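Local coordinates for uncharacterized protein (Bacteroides ovatus, PDB 4IRT), which is of unknown function but is a putative neuraminidase with a beta-propeller fold, and may act on sialic acid-containing glycans, at residues Met116-Glu128 and Asp136-Arg148. Numbering follows the deposited sequence.
Sequences MTGVDEGNVTYPE and DLLFVYRSGSSGR
Strands 124-128 and 137-143 form the antiparallel hairpin that starts one propeller blade, with Thr125 paired to Arg142 and Glu128 to Val140 through backbone hydrogen bonds in both directions. Between these two pairs the register slips by one residue, a beta bulge at Tyr126 and Pro127. In one of the two modelled Arg142 conformers, Tyr126 CE2 lies over a guanidinium face, 3.9 Å from Arg142 NH1, with the two planes 72° apart. The loop before the first strand curls back over the other side of the hairpin. There the methyl CE of Met116, a selenomethionine, sits almost squarely above the centre of the Phe139 ring, 3.4 Å from the centroid, a CH-pi contact with SE more oblique. Pro127 CB approaches Phe139 CZ at 3.6 Å, and Trp163 of strand 162-167 also packs on this ring. A serine in place of Phe139 would probably open a gap beneath Met116 CE and beside Pro127 CB and leave the selenomethionine methyl without its aromatic seat. Four-stranded antiparallel blades of this kind build the beta-propeller of BNR-repeat proteins. Tyr141 CG lies between the backbone N and the carbonyl carbon (chi1 66°), which lets the hydroxyl reach the same loop; OH donates to Asp120 O at 2.7 Å, 50° out of the carbonyl plane, and takes a proton from a water that also donates to Glu121 OE2.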
HETATM    1  N   MSE A 116     -12.075  14.275 -10.404  1.00 13.51           N
HETATM    2  CA  MSE A 116     -10.795  14.897 -10.150  1.00 14.22           C
HETATM    3  C   MSE A 116     -10.513  15.798 -11.325  1.00 15.36           C
HETATM    4  O   MSE A 116     -10.678  17.025 -11.214  1.00 17.50           O
HETATM    5  CB  MSE A 116      -9.722  13.839  -9.896  1.00 12.80           C
HETATM    6  CG  MSE A 116      -9.894  13.226  -8.492  1.00 11.85           C
HETATM    7 SE   MSE A 116      -8.584  11.771  -8.317  0.75 10.48          SE
HETATM    8  CE  MSE A 116      -8.831  11.508  -6.392  1.00 11.26           C
ATOM      9  N   THR A 117     -10.130  15.225 -12.465  1.00 15.65           N
ATOM     10  CA  THR A 117      -9.973  16.023 -13.717  1.00 17.45           C
ATOM     11  C   THR A 117     -11.119  15.817 -14.709  1.00 18.18           C
ATOM     12  O   THR A 117     -11.259  16.554 -15.702  1.00 17.97           O
ATOM     13  CB  THR A 117      -8.654  15.686 -14.406  1.00 17.87           C
ATOM     14  OG1 THR A 117      -8.737  14.393 -15.020  1.00 17.08           O
ATOM     15  CG2 THR A 117      -7.544  15.692 -13.395  1.00 20.70           C
ATOM     16  N   GLY A 118     -11.939  14.808 -14.460  1.00 18.42           N
ATOM     17  CA  GLY A 118     -13.027  14.438 -15.365  1.00 18.74           C
ATOM     18  C   GLY A 118     -12.590  13.684 -16.608  1.00 18.93           C
ATOM     19  O   GLY A 118     -13.407  13.429 -17.495  1.00 20.63           O
ATOM     20  N   VAL A 119     -11.313  13.324 -16.691  1.00 17.99           N
ATOM     21  CA  VAL A 119     -10.771  12.627 -17.854  1.00 18.40           C
ATOM     22  C   VAL A 119     -10.184  11.298 -17.430  1.00 17.06           C
ATOM     23  O   VAL A 119      -9.425  11.231 -16.457  1.00 16.17           O
ATOM     24  CB  VAL A 119      -9.644  13.452 -18.529  1.00 22.25           C
ATOM     25  CG1 VAL A 119      -9.146  12.759 -19.800  1.00 25.14           C
ATOM     26  CG2 VAL A 119     -10.118  14.869 -18.830  1.00 22.99           C
ATOM     27  N   ASP A 120     -10.501  10.244 -18.188  1.00 17.65           N
ATOM     28  CA  ASP A 120      -9.985   8.895 -17.897  0.50 18.13           C
ATOM     29  C   ASP A 120     -10.377   8.436 -16.482  1.00 16.28           C
ATOM     30  O   ASP A 120      -9.587   7.820 -15.803  1.00 16.02           O
ATOM     31  CB  ASP A 120      -8.447   8.811 -18.009  0.50 20.84           C
ATOM     32  CG  ASP A 120      -7.898   9.424 -19.280  0.50 25.52           C
ATOM     33  OD1 ASP A 120      -8.544   9.312 -20.340  0.50 26.19           O
ATOM     34  OD2 ASP A 120      -6.793  10.020 -19.209  0.50 29.61           O
ATOM     35  N   GLU A 121     -11.594   8.749 -16.046  1.00 16.39           N
ATOM     36  CA  GLU A 121     -12.091   8.356 -14.722  1.00 14.50           C
ATOM     37  C   GLU A 121     -13.277   7.382 -14.804  1.00 15.14           C
ATOM     38  O   GLU A 121     -14.057   7.245 -13.846  1.00 12.96           O
ATOM     39  CB  GLU A 121     -12.461   9.627 -13.933  1.00 14.05           C
ATOM     40  CG  GLU A 121     -11.231  10.442 -13.627  1.00 14.29           C
ATOM     41  CD  GLU A 121     -11.481  11.813 -13.013  1.00 14.20           C
ATOM     42  OE1 GLU A 121     -12.632  12.225 -12.773  1.00 14.93           O
ATOM     43  OE2 GLU A 121     -10.466  12.485 -12.772  1.00 14.31           O
ATOM     44  N   GLY A 122     -13.387   6.679 -15.938  1.00 13.99           N
ATOM     45  CA  GLY A 122     -14.475   5.734 -16.177  1.00 14.96           C
ATOM     46  C   GLY A 122     -14.212   4.290 -15.765  1.00 15.18           C
ATOM     47  O   GLY A 122     -15.157   3.506 -15.675  1.00 14.57           O
ATOM     48  N   ASN A 123     -12.949   3.941 -15.510  1.00 13.55           N
ATOM     49  CA  ASN A 123     -12.522   2.551 -15.343  1.00 14.68           C
ATOM     50  C   ASN A 123     -11.373   2.442 -14.376  1.00 12.91           C
ATOM     51  O   ASN A 123     -10.250   2.105 -14.756  1.00 13.14           O
ATOM     52  CB  ASN A 123     -12.071   1.957 -16.683  1.00 16.97           C
ATOM     53  CG  ASN A 123     -13.182   1.921 -17.700  1.00 25.33           C
ATOM     54  OD1 ASN A 123     -13.908   0.938 -17.805  1.00 32.03           O
ATOM     55  ND2 ASN A 123     -13.344   3.011 -18.437  1.00 27.24           N
ATOM     56  N   VAL A 124     -11.673   2.723 -13.117  1.00 11.50           N
ATOM     57  CA  VAL A 124     -10.672   2.885 -12.068  1.00 10.34           C
ATOM     58  C   VAL A 124     -10.553   1.597 -11.281  1.00 10.42           C
ATOM     59  O   VAL A 124     -11.567   0.910 -11.022  1.00  9.95           O
ATOM     60  CB  VAL A 124     -11.126   3.990 -11.092  1.00 11.09           C
ATOM     61  CG1 VAL A 124     -10.241   4.054  -9.865  1.00 10.62           C
ATOM     62  CG2 VAL A 124     -11.228   5.335 -11.809  1.00 12.29           C
ATOM     63  N   THR A 125      -9.313   1.271 -10.906  1.00  9.76           N
ATOM     64  CA  THR A 125      -9.055   0.232  -9.915  1.00 10.71           C
ATOM     65  C   THR A 125      -7.873   0.726  -9.067  1.00  9.64           C
ATOM     66  O   THR A 125      -7.034   1.449  -9.570  1.00  9.27           O
ATOM     67  CB  THR A 125      -8.706  -1.140 -10.552  1.00 10.81           C
ATOM     68  OG1 THR A 125      -9.637  -1.468 -11.608  1.00 11.08           O
ATOM     69  CG2 THR A 125      -8.761  -2.309  -9.519  1.00 10.60           C
ATOM     70  N   TYR A 126      -7.821   0.316  -7.799  1.00  9.44           N
ATOM     71  CA  TYR A 126      -6.671   0.548  -6.907  1.00  9.75           C
ATOM     72  C   TYR A 126      -6.359   2.039  -6.679  1.00  9.81           C
ATOM     73  O   TYR A 126      -5.272   2.513  -7.001  1.00  9.86           O
ATOM     74  CB  TYR A 126      -5.414  -0.174  -7.418  1.00 10.37           C
ATOM     75  CG  TYR A 126      -5.628  -1.646  -7.690  1.00 12.53           C
ATOM     76  CD1 TYR A 126      -6.180  -2.484  -6.718  1.00 13.40           C
ATOM     77  CD2 TYR A 126      -5.300  -2.196  -8.918  1.00 14.31           C
ATOM     78  CE1 TYR A 126      -6.394  -3.829  -6.966  1.00 14.71           C
ATOM     79  CE2 TYR A 126      -5.495  -3.544  -9.175  1.00 17.60           C
ATOM     80  CZ  TYR A 126      -6.035  -4.354  -8.198  1.00 17.68           C
ATOM     81  OH  TYR A 126      -6.224  -5.684  -8.472  1.00 18.00           O
ATOM     82  N   PRO A 127      -7.315   2.781  -6.084  1.00  9.97           N
ATOM     83  CA  PRO A 127      -7.022   4.151  -5.684  1.00 10.00           C
ATOM     84  C   PRO A 127      -5.962   4.216  -4.574  1.00 11.30           C
ATOM     85  O   PRO A 127      -6.044   3.444  -3.613  1.00 11.98           O
ATOM     86  CB  PRO A 127      -8.374   4.656  -5.153  1.00 10.67           C
ATOM     87  CG  PRO A 127      -9.038   3.384  -4.612  1.00  9.99           C
ATOM     88  CD  PRO A 127      -8.639   2.318  -5.596  1.00  9.98           C
ATOM     89  N   GLU A 128      -4.980   5.105  -4.737  1.00 11.76           N
ATOM     90  CA  GLU A 128      -3.919   5.328  -3.749  1.00 12.17           C
ATOM     91  C   GLU A 128      -3.618   6.810  -3.629  1.00 11.51           C
ATOM     92  O   GLU A 128      -3.467   7.477  -4.651  1.00 10.97           O
ATOM     93  CB  GLU A 128      -2.599   4.657  -4.160  1.00 16.48           C
ATOM     94  CG  GLU A 128      -2.630   3.192  -4.544  1.00 19.89           C
ATOM     95  CD  GLU A 128      -1.377   2.775  -5.351  1.00 25.91           C
ATOM     96  OE1 GLU A 128      -0.292   3.349  -5.176  1.00 31.71           O
ATOM     97  OE2 GLU A 128      -1.477   1.893  -6.220  1.00 36.56           O
ATOM     98  N   ASP A 136       0.051  19.549  -0.561  1.00 15.44           N
ATOM     99  CA  ASP A 136      -0.565  19.008  -1.777  1.00 14.58           C
ATOM    100  C   ASP A 136      -0.697  17.474  -1.647  1.00 13.30           C
ATOM    101  O   ASP A 136      -0.058  16.864  -0.784  1.00 13.10           O
ATOM    102  CB  ASP A 136       0.273  19.345  -3.013  1.00 15.33           C
ATOM    103  CG  ASP A 136       0.092  20.787  -3.483  1.00 16.90           C
ATOM    104  OD1 ASP A 136      -0.564  21.588  -2.785  1.00 15.28           O
ATOM    105  OD2 ASP A 136       0.634  21.110  -4.561  1.00 17.60           O
ATOM    106  N   LEU A 137      -1.516  16.863  -2.497  1.00 12.85           N
ATOM    107  CA  LEU A 137      -1.634  15.412  -2.523  1.00 11.70           C
ATOM    108  C   LEU A 137      -1.328  14.841  -3.895  1.00 12.27           C
ATOM    109  O   LEU A 137      -1.497  15.520  -4.912  1.00 13.57           O
ATOM    110  CB  LEU A 137      -3.028  14.933  -2.111  1.00 11.70           C
ATOM    111  CG  LEU A 137      -3.501  15.261  -0.704  1.00 12.77           C
ATOM    112  CD1 LEU A 137      -4.858  14.625  -0.443  1.00 12.60           C
ATOM    113  CD2 LEU A 137      -2.450  14.844   0.310  1.00 13.14           C
ATOM    114  N   LEU A 138      -0.881  13.586  -3.901  1.00 10.99           N
ATOM    115  CA  LEU A 138      -0.773  12.774  -5.111  1.00 10.43           C
ATOM    116  C   LEU A 138      -1.851  11.707  -5.086  1.00 10.43           C
ATOM    117  O   LEU A 138      -2.149  11.158  -4.029  1.00  9.84           O
ATOM    118  CB  LEU A 138       0.583  12.085  -5.145  1.00 10.71           C
ATOM    119  CG  LEU A 138       1.092  11.702  -6.520  1.00 10.89           C
ATOM    120  CD1 LEU A 138       1.566  12.924  -7.296  1.00 11.77           C
ATOM    121  CD2 LEU A 138       2.217  10.683  -6.386  1.00 11.68           C
ATOM    122  N   PHE A 139      -2.423  11.412  -6.250  1.00 10.21           N
ATOM    123  CA  PHE A 139      -3.352  10.305  -6.393  1.00 10.09           C
ATOM    124  C   PHE A 139      -2.887   9.465  -7.554  1.00  9.35           C
ATOM    125  O   PHE A 139      -2.561   9.977  -8.608  1.00  9.23           O
ATOM    126  CB  PHE A 139      -4.755  10.784  -6.656  1.00 10.44           C
ATOM    127  CG  PHE A 139      -5.812   9.682  -6.697  1.00 11.01           C
ATOM    128  CD1 PHE A 139      -6.196   9.012  -5.540  1.00 11.30           C
ATOM    129  CD2 PHE A 139      -6.472   9.399  -7.875  1.00 11.39           C
ATOM    130  CE1 PHE A 139      -7.221   8.067  -5.567  1.00 12.30           C
ATOM    131  CE2 PHE A 139      -7.486   8.461  -7.918  1.00 11.70           C
ATOM    132  CZ  PHE A 139      -7.867   7.799  -6.772  1.00 11.81           C
ATOM    133  N   VAL A 140      -2.873   8.169  -7.335  1.00  9.02           N
ATOM    134  CA  VAL A 140      -2.495   7.224  -8.360  1.00  9.74           C
ATOM    135  C   VAL A 140      -3.570   6.152  -8.455  1.00  9.98           C
ATOM    136  O   VAL A 140      -4.130   5.732  -7.432  1.00 10.65           O
ATOM    137  CB  VAL A 140      -1.132   6.561  -8.114  1.00 10.10           C
ATOM    138  CG1 VAL A 140      -0.845   5.564  -9.222  1.00 11.96           C
ATOM    139  CG2 VAL A 140      -0.036   7.598  -8.051  1.00 11.42           C
ATOM    140  N   TYR A 141      -3.859   5.723  -9.680  1.00  9.83           N
ATOM    141  CA  TYR A 141      -4.790   4.621  -9.883  1.00 10.34           C
ATOM    142  C   TYR A 141      -4.468   3.907 -11.185  1.00 10.81           C
ATOM    143  O   TYR A 141      -3.696   4.425 -11.999  1.00 11.01           O
ATOM    144  CB  TYR A 141      -6.244   5.128  -9.862  1.00 10.03           C
ATOM    145  CG  TYR A 141      -6.662   6.064 -10.995  1.00 11.35           C
ATOM    146  CD1 TYR A 141      -6.328   7.404 -10.957  1.00 11.41           C
ATOM    147  CD2 TYR A 141      -7.383   5.607 -12.095  1.00 11.89           C
ATOM    148  CE1 TYR A 141      -6.704   8.269 -11.964  1.00 12.77           C
ATOM    149  CE2 TYR A 141      -7.776   6.471 -13.106  1.00 12.12           C
ATOM    150  CZ  TYR A 141      -7.429   7.812 -13.037  1.00 12.72           C
ATOM    151  OH  TYR A 141      -7.802   8.709 -14.034  1.00 12.68           O
ATOM    152  N   ARG A 142      -5.068   2.726 -11.336  1.00 10.36           N
ATOM    153  CA  ARG A 142      -4.986   1.963 -12.580  0.50 11.13           C
ATOM    154  C   ARG A 142      -6.254   2.210 -13.387  1.00 11.70           C
ATOM    155  O   ARG A 142      -7.384   2.000 -12.920  1.00 11.81           O
ATOM    156  CB  ARG A 142      -4.830   0.447 -12.366  0.50 11.84           C
ATOM    157  CG  ARG A 142      -4.644  -0.309 -13.685  0.50 12.77           C
ATOM    158  CD  ARG A 142      -4.656  -1.830 -13.576  0.50 13.99           C
ATOM    159  NE  ARG A 142      -5.989  -2.400 -13.417  0.50 14.73           N
ATOM    160  CZ  ARG A 142      -6.217  -3.672 -13.078  0.50 14.85           C
ATOM    161  NH1 ARG A 142      -5.191  -4.496 -12.896  0.50 14.98           N
ATOM    162  NH2 ARG A 142      -7.450  -4.124 -12.936  0.50 14.14           N
ATOM    163  N   SER A 143      -6.060   2.679 -14.606  1.00 12.11           N
ATOM    164  CA  SER A 143      -7.162   2.905 -15.514  1.00 12.27           C
ATOM    165  C   SER A 143      -7.250   1.779 -16.532  1.00 13.79           C
ATOM    166  O   SER A 143      -6.248   1.440 -17.177  1.00 13.19           O
ATOM    167  CB  SER A 143      -6.960   4.216 -16.280  1.00 12.45           C
ATOM    168  OG  SER A 143      -8.057   4.411 -17.163  1.00 14.15           O
ATOM    169  N   GLY A 144      -8.447   1.226 -16.714  1.00 15.35           N
ATOM    170  CA  GLY A 144      -8.682   0.236 -17.789  1.00 16.61           C
ATOM    171  C   GLY A 144      -9.541  -0.909 -17.283  1.00 16.67           C
ATOM    172  O   GLY A 144      -9.618  -1.157 -16.086  1.00 17.16           O
ATOM    173  N   SER A 145     -10.212  -1.573 -18.213  1.00 20.14           N
ATOM    174  CA  SER A 145     -11.013  -2.760 -17.917  0.50 20.67           C
ATOM    175  C   SER A 145     -10.605  -3.871 -18.886  1.00 20.66           C
ATOM    176  O   SER A 145      -9.935  -3.608 -19.890  1.00 19.70           O
ATOM    177  CB  SER A 145     -12.515  -2.455 -18.087  0.50 21.56           C
ATOM    178  OG  SER A 145     -12.948  -1.397 -17.231  0.50 23.67           O
ATOM    179  N   SER A 146     -11.031  -5.090 -18.574  1.00 22.14           N
ATOM    180  CA  SER A 146     -10.867  -6.253 -19.455  1.00 23.05           C
ATOM    181  C   SER A 146      -9.404  -6.545 -19.722  1.00 20.05           C
ATOM    182  O   SER A 146      -9.025  -6.944 -20.832  1.00 16.79           O
ATOM    183  CB  SER A 146     -11.608  -6.027 -20.773  1.00 27.05           C
ATOM    184  OG  SER A 146     -12.940  -5.607 -20.537  1.00 36.95           O
ATOM    185  N   GLY A 147      -8.596  -6.306 -18.693  1.00 21.07           N
ATOM    186  CA  GLY A 147      -7.170  -6.583 -18.738  1.00 19.06           C
ATOM    187  C   GLY A 147      -6.295  -5.380 -19.006  1.00 17.82           C
ATOM    188  O   GLY A 147      -5.095  -5.448 -18.738  1.00 17.76           O
ATOM    189  N   ARG A 148      -6.860  -4.293 -19.536  1.00 17.39           N
ATOM    190  CA  ARG A 148      -6.086  -3.073 -19.720  1.00 20.10           C
ATOM    191  C   ARG A 148      -5.787  -2.430 -18.379  1.00 18.26           C
ATOM    192  O   ARG A 148      -6.563  -2.491 -17.435  1.00 16.20           O
ATOM    193  CB  ARG A 148      -6.759  -2.035 -20.639  1.00 25.42           C
ATOM    194  CG  ARG A 148      -6.781  -2.412 -22.116  1.00 34.31           C
ATOM    195  CD  ARG A 148      -8.096  -3.079 -22.449  1.00 39.37           C
ATOM    196  NE  ARG A 148      -8.092  -3.810 -23.704  1.00 54.75           N
ATOM    197  CZ  ARG A 148      -9.181  -4.357 -24.246  1.00 51.75           C
ATOM    198  NH1 ARG A 148     -10.371  -4.244 -23.646  1.00 47.98           N
ATOM    199  NH2 ARG A 148      -9.084  -5.010 -25.395  1.00 47.77           N
TER
HETATM  200  O   HOH W   1     -10.301   5.101 -15.689  1.00 16.87           O
HETATM  201  O   HOH W   2      -8.033  11.370 -13.213  1.00 12.85           O
HETATM  202  O   HOH W   3      -8.585  -0.444 -13.755  1.00 18.56           O
HETATM  203  O   HOH W   4      -5.836  -6.734 -10.922  1.00 26.22           O